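Local coordinates for superoxide dismutase (PDB 4FFK), which catalyses the dismutation of superoxide to molecular oxygen and hydrogen peroxide at a bound iron ion, at residues 36-39 with 40-44; 58-61 with 62-65; 93-96 with 97-101. All blocks are in the same frame, centred on the assembly; numbering follows the deposited sequence.

Interaction 1. Residues 36-39 with 40-44. With FE (Fe (III) ion), chain B.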
ATOM      1  N   SER A  36      -6.864   2.455 -29.371  1.00 28.00           N
ATOM      2  CA  SER A  36      -6.104   2.877 -30.527  1.00 28.06           C
ATOM      3  C   SER A  36      -4.841   2.083 -30.739  1.00 29.14           C
ATOM      4  O   SER A  36      -4.266   1.523 -29.816  1.00 27.09           O
ATOM      5  CB  SER A  36      -5.810   4.382 -30.527  1.00 28.70           C
ATOM      6  OG  SER A  36      -4.896   4.817 -29.529  1.00 28.16           O
ATOM      7  N   ALA A  37      -4.425   1.999 -32.003  1.00 28.40           N
ATOM      8  CA  ALA A  37      -3.136   1.465 -32.302  1.00 27.96           C
ATOM      9  C   ALA A  37      -2.073   2.152 -31.482  1.00 26.32           C
ATOM     10  O   ALA A  37      -1.138   1.485 -31.075  1.00 27.33           O
ATOM     11  CB  ALA A  37      -2.796   1.666 -33.813  1.00 28.17           C
ATOM     12  N   GLU A  38      -2.195   3.463 -31.351  1.00 25.89           N
ATOM     13  CA  GLU A  38      -1.255   4.270 -30.634  1.00 26.50           C
ATOM     14  C   GLU A  38      -1.200   3.801 -29.184  1.00 26.68           C
ATOM     15  O   GLU A  38      -0.134   3.558 -28.652  1.00 26.87           O
ATOM     16  CB  GLU A  38      -1.640   5.719 -30.667  1.00 27.63           C
ATOM     17  CG  GLU A  38      -0.565   6.617 -30.074  1.00 27.77           C
ATOM     18  CD  GLU A  38      -0.944   8.022 -30.027  1.00 26.99           C
ATOM     19  OE1 GLU A  38      -1.949   8.400 -30.643  1.00 32.96           O
ATOM     20  OE2 GLU A  38      -0.256   8.809 -29.375  1.00 28.59           O
ATOM     21  N   THR A  39      -2.372   3.677 -28.570  1.00 26.77           N
ATOM     22  CA  THR A  39      -2.396   3.132 -27.206  1.00 24.98           C
ATOM     23  C   THR A  39      -1.742   1.771 -27.153  1.00 25.28           C
ATOM     24  O   THR A  39      -0.930   1.502 -26.261  1.00 24.44           O
ATOM     25  CB  THR A  39      -3.807   2.998 -26.680  1.00 23.87           C
ATOM     26  OG1 THR A  39      -4.284   4.321 -26.489  1.00 22.73           O
ATOM     27  CG2 THR A  39      -3.729   2.176 -25.290  1.00 23.62           C
ATOM     28  N   LEU A  40      -2.064   0.893 -28.107  1.00 24.00           N
ATOM     29  CA  LEU A  40      -1.412  -0.393 -28.111  1.00 23.11           C
ATOM     30  C   LEU A  40       0.108  -0.308 -28.211  1.00 25.52           C
ATOM     31  O   LEU A  40       0.805  -1.106 -27.536  1.00 25.16           O
ATOM     32  CB  LEU A  40      -2.045  -1.432 -29.081  1.00 24.97           C
ATOM     33  CG  LEU A  40      -3.488  -1.821 -28.729  1.00 27.99           C
ATOM     34  CD1 LEU A  40      -3.986  -2.906 -29.679  1.00 31.86           C
ATOM     35  CD2 LEU A  40      -3.613  -2.374 -27.290  1.00 29.44           C
ATOM     36  N   ARG A  41       0.607   0.618 -29.029  1.00 25.49           N
ATOM     37  CA  ARG A  41       2.076   0.788 -29.188  1.00 25.72           C
ATOM     38  C   ARG A  41       2.699   1.241 -27.855  1.00 26.13           C
ATOM     39  O   ARG A  41       3.645   0.621 -27.348  1.00 27.95           O
ATOM     40  CB  ARG A  41       2.376   1.801 -30.251  1.00 26.49           C
ATOM     41  CG  ARG A  41       2.198   1.175 -31.654  1.00 29.80           C
ATOM     42  CD  ARG A  41       2.787   2.086 -32.757  1.00 31.78           C
ATOM     43  NE  ARG A  41       2.326   3.469 -32.692  1.00 35.20           N
ATOM     44  CZ  ARG A  41       1.184   3.921 -33.238  1.00 33.93           C
ATOM     45  NH1 ARG A  41       0.856   5.192 -33.131  1.00 36.36           N
ATOM     46  NH2 ARG A  41       0.365   3.104 -33.850  1.00 38.36           N
ATOM     47  N   TYR A  42       2.134   2.284 -27.267  1.00 25.25           N
ATOM     48  CA  TYR A  42       2.693   2.748 -25.983  1.00 24.60           C
ATOM     49  C   TYR A  42       2.515   1.680 -24.926  1.00 24.89           C
ATOM     50  O   TYR A  42       3.435   1.358 -24.213  1.00 23.40           O
ATOM     51  CB  TYR A  42       2.095   4.066 -25.494  1.00 23.41           C
ATOM     52  CG  TYR A  42       2.661   5.211 -26.250  1.00 25.79           C
ATOM     53  CD1 TYR A  42       3.847   5.793 -25.867  1.00 25.38           C
ATOM     54  CD2 TYR A  42       2.041   5.645 -27.454  1.00 28.28           C
ATOM     55  CE1 TYR A  42       4.390   6.805 -26.571  1.00 27.36           C
ATOM     56  CE2 TYR A  42       2.623   6.667 -28.214  1.00 29.93           C
ATOM     57  CZ  TYR A  42       3.781   7.251 -27.741  1.00 29.98           C
ATOM     58  OH  TYR A  42       4.375   8.296 -28.411  1.00 31.88           O
ATOM     59  N   HIS A  43       1.297   1.158 -24.839  1.00 24.28           N
ATOM     60  CA  HIS A  43       0.924   0.304 -23.755  1.00 24.53           C
ATOM     61  C   HIS A  43       1.669  -1.007 -23.814  1.00 25.69           C
ATOM     62  O   HIS A  43       2.246  -1.440 -22.818  1.00 22.91           O
ATOM     63  CB  HIS A  43      -0.568   0.071 -23.782  1.00 24.74           C
ATOM     64  CG  HIS A  43      -1.097  -0.407 -22.468  1.00 22.39           C
ATOM     65  ND1 HIS A  43      -2.449  -0.547 -22.219  1.00 19.68           N
ATOM     66  CD2 HIS A  43      -0.456  -0.806 -21.342  1.00 21.53           C
ATOM     67  CE1 HIS A  43      -2.623  -0.985 -20.977  1.00 20.91           C
ATOM     68  NE2 HIS A  43      -1.430  -1.119 -20.417  1.00 19.84           N
ATOM     69  N   HIS A  44       1.759  -1.598 -25.022  1.00 24.66           N
ATOM     70  CA  HIS A  44       2.396  -2.846 -25.104  1.00 25.59           C
ATOM     71  C   HIS A  44       3.898  -2.730 -25.202  1.00 25.78           C
ATOM     72  O   HIS A  44       4.600  -3.431 -24.498  1.00 25.49           O
ATOM     73  CB  HIS A  44       1.850  -3.696 -26.277  1.00 26.68           C
ATOM     74  CG  HIS A  44       2.556  -4.996 -26.423  1.00 26.79           C
ATOM     75  ND1 HIS A  44       3.815  -5.095 -26.983  1.00 30.89           N
ATOM     76  CD2 HIS A  44       2.190  -6.240 -26.072  1.00 29.80           C
ATOM     77  CE1 HIS A  44       4.190  -6.356 -26.955  1.00 29.64           C
ATOM     78  NE2 HIS A  44       3.230  -7.069 -26.395  1.00 30.77           N
TER
HETATM   79 FE    FE B 301      -1.090  -1.067 -18.337  1.00 22.90          FE
HETATM   80  O   HOH W   1       1.986   9.445 -30.083  1.00 41.79           O
HETATM   81  O   HOH W   2      -0.986  -1.051 -16.288  1.00 21.62           O

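Interaction 2. Residues 58-61 with 62-65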
ATOM      1  N   ALA A  58      15.308  -6.832 -11.397  1.00 24.68           N
ATOM      2  CA  ALA A  58      15.313  -7.394 -10.018  1.00 24.11           C
ATOM      3  C   ALA A  58      16.048  -8.695 -10.056  1.00 24.69           C
ATOM      4  O   ALA A  58      16.957  -8.923  -9.263  1.00 24.65           O
ATOM      5  CB  ALA A  58      13.875  -7.583  -9.490  1.00 24.03           C
ATOM      6  N   LEU A  59      15.727  -9.541 -11.036  1.00 25.67           N
ATOM      7  CA  LEU A  59      16.302 -10.867 -11.151  1.00 27.17           C
ATOM      8  C   LEU A  59      17.825 -10.700 -11.294  1.00 27.32           C
ATOM      9  O   LEU A  59      18.596 -11.449 -10.705  1.00 28.20           O
ATOM     10  CB  LEU A  59      15.749 -11.590 -12.390  1.00 26.28           C
ATOM     11  CG  LEU A  59      14.273 -11.995 -12.332  1.00 25.48           C
ATOM     12  CD1 LEU A  59      14.085 -12.914 -13.465  1.00 22.65           C
ATOM     13  CD2 LEU A  59      13.994 -12.673 -10.990  1.00 23.82           C
ATOM     14  N   ASP A  60      18.241  -9.678 -11.989  1.00 29.36           N
ATOM     15  CA  ASP A  60      19.670  -9.439 -12.156  1.00 31.16           C
ATOM     16  C   ASP A  60      20.359  -9.156 -10.829  1.00 32.53           C
ATOM     17  O   ASP A  60      21.445  -9.695 -10.536  1.00 32.78           O
ATOM     18  CB  ASP A  60      19.917  -8.320 -13.137  1.00 32.58           C
ATOM     19  CG  ASP A  60      21.401  -8.210 -13.464  1.00 37.86           C
ATOM     20  OD1 ASP A  60      22.034  -7.239 -13.009  1.00 42.47           O
ATOM     21  OD2 ASP A  60      21.894  -9.142 -14.125  1.00 42.63           O
ATOM     22  N   LYS A  61      19.722  -8.335 -10.001  1.00 31.77           N
ATOM     23  CA  LYS A  61      20.280  -8.035  -8.674  1.00 33.09           C
ATOM     24  C   LYS A  61      20.350  -9.285  -7.824  1.00 32.21           C
ATOM     25  O   LYS A  61      21.349  -9.512  -7.145  1.00 34.19           O
ATOM     26  CB  LYS A  61      19.404  -6.990  -7.975  1.00 33.44           C
ATOM     27  CG  LYS A  61      19.809  -5.569  -8.229  1.00 34.15           C
ATOM     28  CD  LYS A  61      18.616  -4.617  -8.000  1.00 39.79           C
ATOM     29  CE  LYS A  61      18.800  -3.334  -8.811  1.00 42.69           C
ATOM     30  NZ  LYS A  61      17.593  -2.778  -9.490  1.00 44.14           N
ATOM     31  N   LEU A  62      19.286 -10.107  -7.832  1.00 31.47           N
ATOM     32  CA  LEU A  62      19.228 -11.316  -7.086  1.00 32.08           C
ATOM     33  C   LEU A  62      20.363 -12.301  -7.474  1.00 32.17           C
ATOM     34  O   LEU A  62      21.062 -12.904  -6.622  1.00 31.57           O
ATOM     35  CB  LEU A  62      17.927 -11.999  -7.465  1.00 32.27           C
ATOM     36  CG  LEU A  62      16.900 -12.459  -6.494  1.00 38.71           C
ATOM     37  CD1 LEU A  62      15.507 -12.342  -7.141  1.00 35.39           C
ATOM     38  CD2 LEU A  62      17.285 -13.881  -6.215  1.00 43.23           C
ATOM     39  N   GLU A  63      20.451 -12.511  -8.772  1.00 31.69           N
ATOM     40  CA  GLU A  63      21.462 -13.382  -9.334  1.00 33.74           C
ATOM     41  C   GLU A  63      22.860 -12.952  -8.940  1.00 33.29           C
ATOM     42  O   GLU A  63      23.663 -13.806  -8.497  1.00 35.92           O
ATOM     43  CB  GLU A  63      21.335 -13.346 -10.853  1.00 34.24           C
ATOM     44  CG  GLU A  63      22.101 -14.405 -11.566  1.00 36.67           C
ATOM     45  CD  GLU A  63      21.586 -14.451 -12.991  1.00 35.95           C
ATOM     46  OE1 GLU A  63      21.954 -13.536 -13.752  1.00 37.79           O
ATOM     47  OE2 GLU A  63      20.744 -15.305 -13.281  1.00 36.49           O
ATOM     48  N   LYS A  64      23.150 -11.669  -9.086  1.00 32.58           N
ATOM     49  CA  LYS A  64      24.469 -11.100  -8.833  1.00 33.18           C
ATOM     50  C   LYS A  64      24.819 -11.277  -7.339  1.00 34.62           C
ATOM     51  O   LYS A  64      25.890 -11.795  -6.961  1.00 33.27           O
ATOM     52  CB  LYS A  64      24.502  -9.620  -9.203  1.00 34.02           C
ATOM     53  CG  LYS A  64      24.612  -9.337 -10.756  1.00 35.10           C
ATOM     54  CD  LYS A  64      25.088  -7.940 -11.010  1.00 41.94           C
ATOM     55  CE  LYS A  64      25.650  -7.849 -12.420  1.00 46.49           C
ATOM     56  NZ  LYS A  64      26.104  -6.457 -12.760  1.00 47.95           N
ATOM     57  N   TYR A  65      23.860 -10.913  -6.496  1.00 32.54           N
ATOM     58  CA  TYR A  65      23.971 -11.249  -5.093  1.00 33.31           C
ATOM     59  C   TYR A  65      24.246 -12.733  -4.824  1.00 33.65           C
ATOM     60  O   TYR A  65      25.182 -13.043  -4.091  1.00 34.68           O
ATOM     61  CB  TYR A  65      22.708 -10.820  -4.365  1.00 32.28           C
ATOM     62  CG  TYR A  65      22.661 -11.354  -2.969  1.00 33.19           C
ATOM     63  CD1 TYR A  65      21.855 -12.452  -2.653  1.00 32.65           C
ATOM     64  CD2 TYR A  65      23.420 -10.754  -1.957  1.00 34.76           C
ATOM     65  CE1 TYR A  65      21.808 -12.944  -1.352  1.00 35.75           C
ATOM     66  CE2 TYR A  65      23.371 -11.252  -0.649  1.00 35.12           C
ATOM     67  CZ  TYR A  65      22.564 -12.347  -0.366  1.00 37.37           C
ATOM     68  OH  TYR A  65      22.471 -12.856   0.933  1.00 38.35           O
TER

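Interaction 3. Residues 93-96 with 97-101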
ATOM      1  N   THR A  93       0.068  -9.275 -19.836  1.00 22.69           N
ATOM      2  CA  THR A  93      -0.044 -10.465 -20.658  1.00 25.59           C
ATOM      3  C   THR A  93      -1.479 -11.002 -20.711  1.00 24.71           C
ATOM      4  O   THR A  93      -1.991 -11.295 -21.791  1.00 26.37           O
ATOM      5  CB  THR A  93       0.886 -11.521 -20.178  1.00 22.68           C
ATOM      6  OG1 THR A  93       2.211 -10.997 -20.259  1.00 23.09           O
ATOM      7  CG2 THR A  93       0.735 -12.754 -21.063  1.00 27.46           C
ATOM      8  N   LEU A  94      -2.109 -11.112 -19.550  1.00 25.30           N
ATOM      9  CA  LEU A  94      -3.529 -11.479 -19.442  1.00 25.48           C
ATOM     10  C   LEU A  94      -4.396 -10.486 -20.174  1.00 25.56           C
ATOM     11  O   LEU A  94      -5.244 -10.852 -21.039  1.00 27.78           O
ATOM     12  CB  LEU A  94      -3.932 -11.517 -17.970  1.00 25.09           C
ATOM     13  CG  LEU A  94      -5.362 -11.909 -17.645  1.00 24.68           C
ATOM     14  CD1 LEU A  94      -5.665 -13.270 -18.270  1.00 24.24           C
ATOM     15  CD2 LEU A  94      -5.513 -11.975 -16.122  1.00 22.44           C
ATOM     16  N   TYR A  95      -4.227  -9.225 -19.829  1.00 24.08           N
ATOM     17  CA  TYR A  95      -4.994  -8.167 -20.454  1.00 24.53           C
ATOM     18  C   TYR A  95      -5.038  -8.288 -21.991  1.00 25.80           C
ATOM     19  O   TYR A  95      -6.114  -8.237 -22.554  1.00 25.92           O
ATOM     20  CB  TYR A  95      -4.342  -6.868 -20.089  1.00 24.41           C
ATOM     21  CG  TYR A  95      -4.967  -5.633 -20.619  1.00 23.66           C
ATOM     22  CD1 TYR A  95      -4.224  -4.756 -21.391  1.00 23.71           C
ATOM     23  CD2 TYR A  95      -6.268  -5.256 -20.217  1.00 22.11           C
ATOM     24  CE1 TYR A  95      -4.748  -3.596 -21.827  1.00 24.10           C
ATOM     25  CE2 TYR A  95      -6.782  -4.059 -20.618  1.00 22.42           C
ATOM     26  CZ  TYR A  95      -6.035  -3.264 -21.464  1.00 21.40           C
ATOM     27  OH  TYR A  95      -6.535  -2.093 -21.879  1.00 21.73           O
ATOM     28  N   TRP A  96      -3.885  -8.418 -22.639  1.00 24.39           N
ATOM     29  CA  TRP A  96      -3.908  -8.525 -24.128  1.00 25.62           C
ATOM     30  C   TRP A  96      -4.653  -9.732 -24.596  1.00 26.85           C
ATOM     31  O   TRP A  96      -5.356  -9.653 -25.622  1.00 28.14           O
ATOM     32  CB  TRP A  96      -2.510  -8.599 -24.700  1.00 25.94           C
ATOM     33  CG  TRP A  96      -1.570  -7.606 -24.157  1.00 24.24           C
ATOM     34  CD1 TRP A  96      -0.362  -7.867 -23.585  1.00 22.55           C
ATOM     35  CD2 TRP A  96      -1.714  -6.198 -24.181  1.00 22.79           C
ATOM     36  NE1 TRP A  96       0.269  -6.710 -23.283  1.00 23.88           N
ATOM     37  CE2 TRP A  96      -0.536  -5.658 -23.594  1.00 23.94           C
ATOM     38  CE3 TRP A  96      -2.721  -5.326 -24.597  1.00 20.64           C
ATOM     39  CZ2 TRP A  96      -0.350  -4.291 -23.428  1.00 25.34           C
ATOM     40  CZ3 TRP A  96      -2.521  -3.957 -24.449  1.00 24.45           C
ATOM     41  CH2 TRP A  96      -1.341  -3.467 -23.856  1.00 26.24           C
ATOM     42  N   LEU A  97      -4.457 -10.848 -23.902  1.00 27.88           N
ATOM     43  CA  LEU A  97      -5.048 -12.149 -24.273  1.00 27.82           C
ATOM     44  C   LEU A  97      -6.557 -12.111 -24.124  1.00 29.95           C
ATOM     45  O   LEU A  97      -7.322 -12.790 -24.866  1.00 30.62           O
ATOM     46  CB  LEU A  97      -4.447 -13.277 -23.443  1.00 28.09           C
ATOM     47  CG  LEU A  97      -2.982 -13.615 -23.773  1.00 28.83           C
ATOM     48  CD1 LEU A  97      -2.462 -14.573 -22.688  1.00 29.36           C
ATOM     49  CD2 LEU A  97      -2.841 -14.265 -25.231  1.00 31.61           C
ATOM     50  N   ASN A  98      -7.011 -11.292 -23.201  1.00 27.06           N
ATOM     51  CA  ASN A  98      -8.402 -11.184 -22.905  1.00 28.89           C
ATOM     52  C   ASN A  98      -9.188 -10.353 -23.931  1.00 27.68           C
ATOM     53  O   ASN A  98     -10.370 -10.203 -23.788  1.00 28.27           O
ATOM     54  CB  ASN A  98      -8.587 -10.446 -21.577  1.00 29.14           C
ATOM     55  CG  ASN A  98      -8.237 -11.282 -20.355  1.00 30.20           C
ATOM     56  OD1 ASN A  98      -7.924 -10.711 -19.300  1.00 27.94           O
ATOM     57  ND2 ASN A  98      -8.341 -12.617 -20.453  1.00 29.10           N
ATOM     58  N   MET A  99      -8.497  -9.735 -24.862  1.00 29.32           N
ATOM     59  CA  MET A  99      -9.123  -8.930 -25.872  1.00 29.79           C
ATOM     60  C   MET A  99      -8.987  -9.572 -27.272  1.00 31.78           C
ATOM     61  O   MET A  99      -8.119 -10.442 -27.530  1.00 33.10           O
ATOM     62  CB  MET A  99      -8.570  -7.537 -25.857  1.00 28.89           C
ATOM     63  CG  MET A  99      -8.973  -6.829 -24.542  1.00 27.73           C
ATOM     64  SD  MET A  99      -8.438  -5.167 -24.508  1.00 26.94           S
ATOM     65  CE  MET A  99      -6.615  -5.288 -24.532  1.00 27.69           C
ATOM     66  N   ALA A 100      -9.890  -9.166 -28.141  1.00 32.88           N
ATOM     67  CA  ALA A 100      -9.918  -9.702 -29.503  1.00 34.80           C
ATOM     68  C   ALA A 100     -10.498  -8.601 -30.365  1.00 35.69           C
ATOM     69  O   ALA A 100     -11.339  -7.824 -29.890  1.00 34.40           O
ATOM     70  CB  ALA A 100     -10.775 -10.989 -29.580  1.00 33.93           C
ATOM     71  N   PRO A 101     -10.052  -8.530 -31.634  1.00 38.57           N
ATOM     72  CA  PRO A 101     -10.531  -7.534 -32.601  1.00 41.62           C
ATOM     73  C   PRO A 101     -11.994  -7.172 -32.391  1.00 44.10           C
ATOM     74  O   PRO A 101     -12.825  -8.070 -32.063  1.00 44.68           O
ATOM     75  CB  PRO A 101     -10.351  -8.255 -33.927  1.00 40.72           C
ATOM     76  CG  PRO A 101      -9.095  -8.998 -33.723  1.00 41.14           C
ATOM     77  CD  PRO A 101      -9.188  -9.523 -32.294  1.00 39.31           C
TER

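Interaction 1. Residues 36-39 with 40-44
Glu-38 meets Arg-41 and Tyr-42 one turn on, just past the N-cap of helix 37-66, the first helix of the alpha-hairpin domain. Ser-36 OG caps this helix by accepting from Thr-39 N at 2.9 Å, and it is itself bonded to Asp-187. Along Glu-38, CB lies 3.5 Å from Arg-41 NH1, whose guanidinium sets one face over Glu-38 CA. CG, anti to the backbone N (chi1 -172°), reaches the edge of the Tyr-42 ring in its plane, 3.7 Å from CE2. The chain then runs on extended beside the tyrosine. At its tip, OE2 forms a salt bridge with Arg-189 of the second subunit. A water lies 3.1 Å from Tyr-42 OH and may also link to Glu-38 OE2, though its unusually short distance to OE2 makes that link doubtful. With an alanine in place of Tyr-42, the ring edge beside Glu-38 CG would be lost, which would probably open a gap there and remove the packing on Arg-189 of the second subunit. One residue further, the His-43 imidazole turns away to the active site, where His-43 NE2 binds iron at 2.1 Å.

Interaction 2. Residues 58-61 with 62-65
Leu-62 and Leu-59 touch through one methyl each, Leu-59 CD2 lying 4.1 Å from Leu-62 CD1, a loose apolar contact between side chains three residues apart. Leu-62 also anchors the backbone, its N donating to Ala-58 O at an N-H...O angle of 166°. Both leucines pack on the third subunit, Leu-62 on Leu-130 and Leu-59 on Arg-156 of that chain, so this flank of the helix serves the subunit interface. Glu-63 follows, its N bonded to Leu-59 O at 2.9 Å and its CB resting 3.3 Å from the same Leu-59 O. Its carboxylate comes near that of Asp-60, with Asp-60 OD2 4.4 Å from Glu-63 OE1. Arg-18 probably eases this like-charged approach: it makes a salt bridge with Glu-63 OE1 and a long, weak ion pair with Asp-60 OD2. Glu-63 OE2 accepts from Leu-16 N. At Lys-64 the aliphatic part does most of the touching. CG sits 3.2 Å from Asp-60 O, and the extended chain beyond it then passes the carboxylate, with CD and CE each 3.7 Å from Asp-60 OD1. NZ ends 4.2 Å from Asp-60 OD1, beyond salt-bridge range, so any attraction there is a longer-range one. Tyr-65 closes the run with N bonded to Lys-61 O (169°); its CB lies 3.4 Å from that carbonyl oxygen, while the ring leads away to Ile-73 and to Lys-129 of the third subunit. Four successive i to i+4 bonds identify regular alpha-helix, here the distal end of the first helix in the superoxide dismutase alpha-hairpin.

Interaction 3. Residues 93-96 with 97-101
The backbone bonding changes where Leu-97, Asn-98 and Met-99 close on helix 75-97: Leu-97 N and Asn-98 N still reach back four residues, to Thr-93 O and Leu-94 O, but Asn-98 N also makes a weak bond to Tyr-95 O, and Met-99 N bonds to Trp-96 O only three residues back, at 3.2 Å. In this last bond the donor stands 63° out of the carbonyl plane, and the backbone of Met-99 is already extended. Its side chain folds back over the helix end. CG anti to the carbonyl carbon (chi1 -67°) and a bend at chi3 carry the terminal methyl over one face of the Tyr-95 ring. Met-99 CE lies 3.8 Å from the ring centroid and only 15° off its normal, a CH-pi contact; SD, farther off above the same face, makes this a Met-aromatic pair. The methyl also lies 3.9 Å from Trp-96 CE3, so one methyl group packs against both aromatic side chains. Away from the aromatic pair, Leu-94 and Asn-98 meet: Asn-98 OD1 is 3.3 Å from Leu-94 CG, and ND2 is 3.5 Å from Leu-94 CD1. The buried amide is satisfied on both atoms, OD1 accepting from Ala-176 N and ND2 donating to Asp-207 OD2 and Leu-174 O, which ties the helix end to strand 172-178 and helix 205-216. Leu-97 lies alongside Thr-93, its CD1 4.0 Å from Thr-93 CG2, and both pack on Ile-222 of the third subunit. Tyr-95 OH bonds to Tyr-195 OH and Trp-96 NE1 to His-48 ND1. The Tyr-95 side chain is about 6 Å from the iron, and both Tyr-95 and Trp-96 meet the ring of the iron ligand His-43, placing them in the aromatic surround of the metal site in iron superoxide dismutase.

How the interactions relate
Along the chain the three contacts come in series, all within the alpha-hairpin domain. Interactions 1 and 2 occupy the two ends of helix 37-66, their centres 31 Å apart; interaction 3 closes the following helix, 75-97, and its centre is 13 Å from that of interaction 1. These two touch: His-43 CG lies 3.4 Å from Trp-96 CH2, and His-43 CE1 is 3.5 Å from Tyr-95 CE1, so a metal ligand packs on aromatic rings from the other helix. Iron ligands His-43 and His-92 come one from each helix; Asp-178, His-182 and a water complete the site. Interaction 2 lies about 14 Å from interaction 3 at nearest atoms, yet both touch the third subunit.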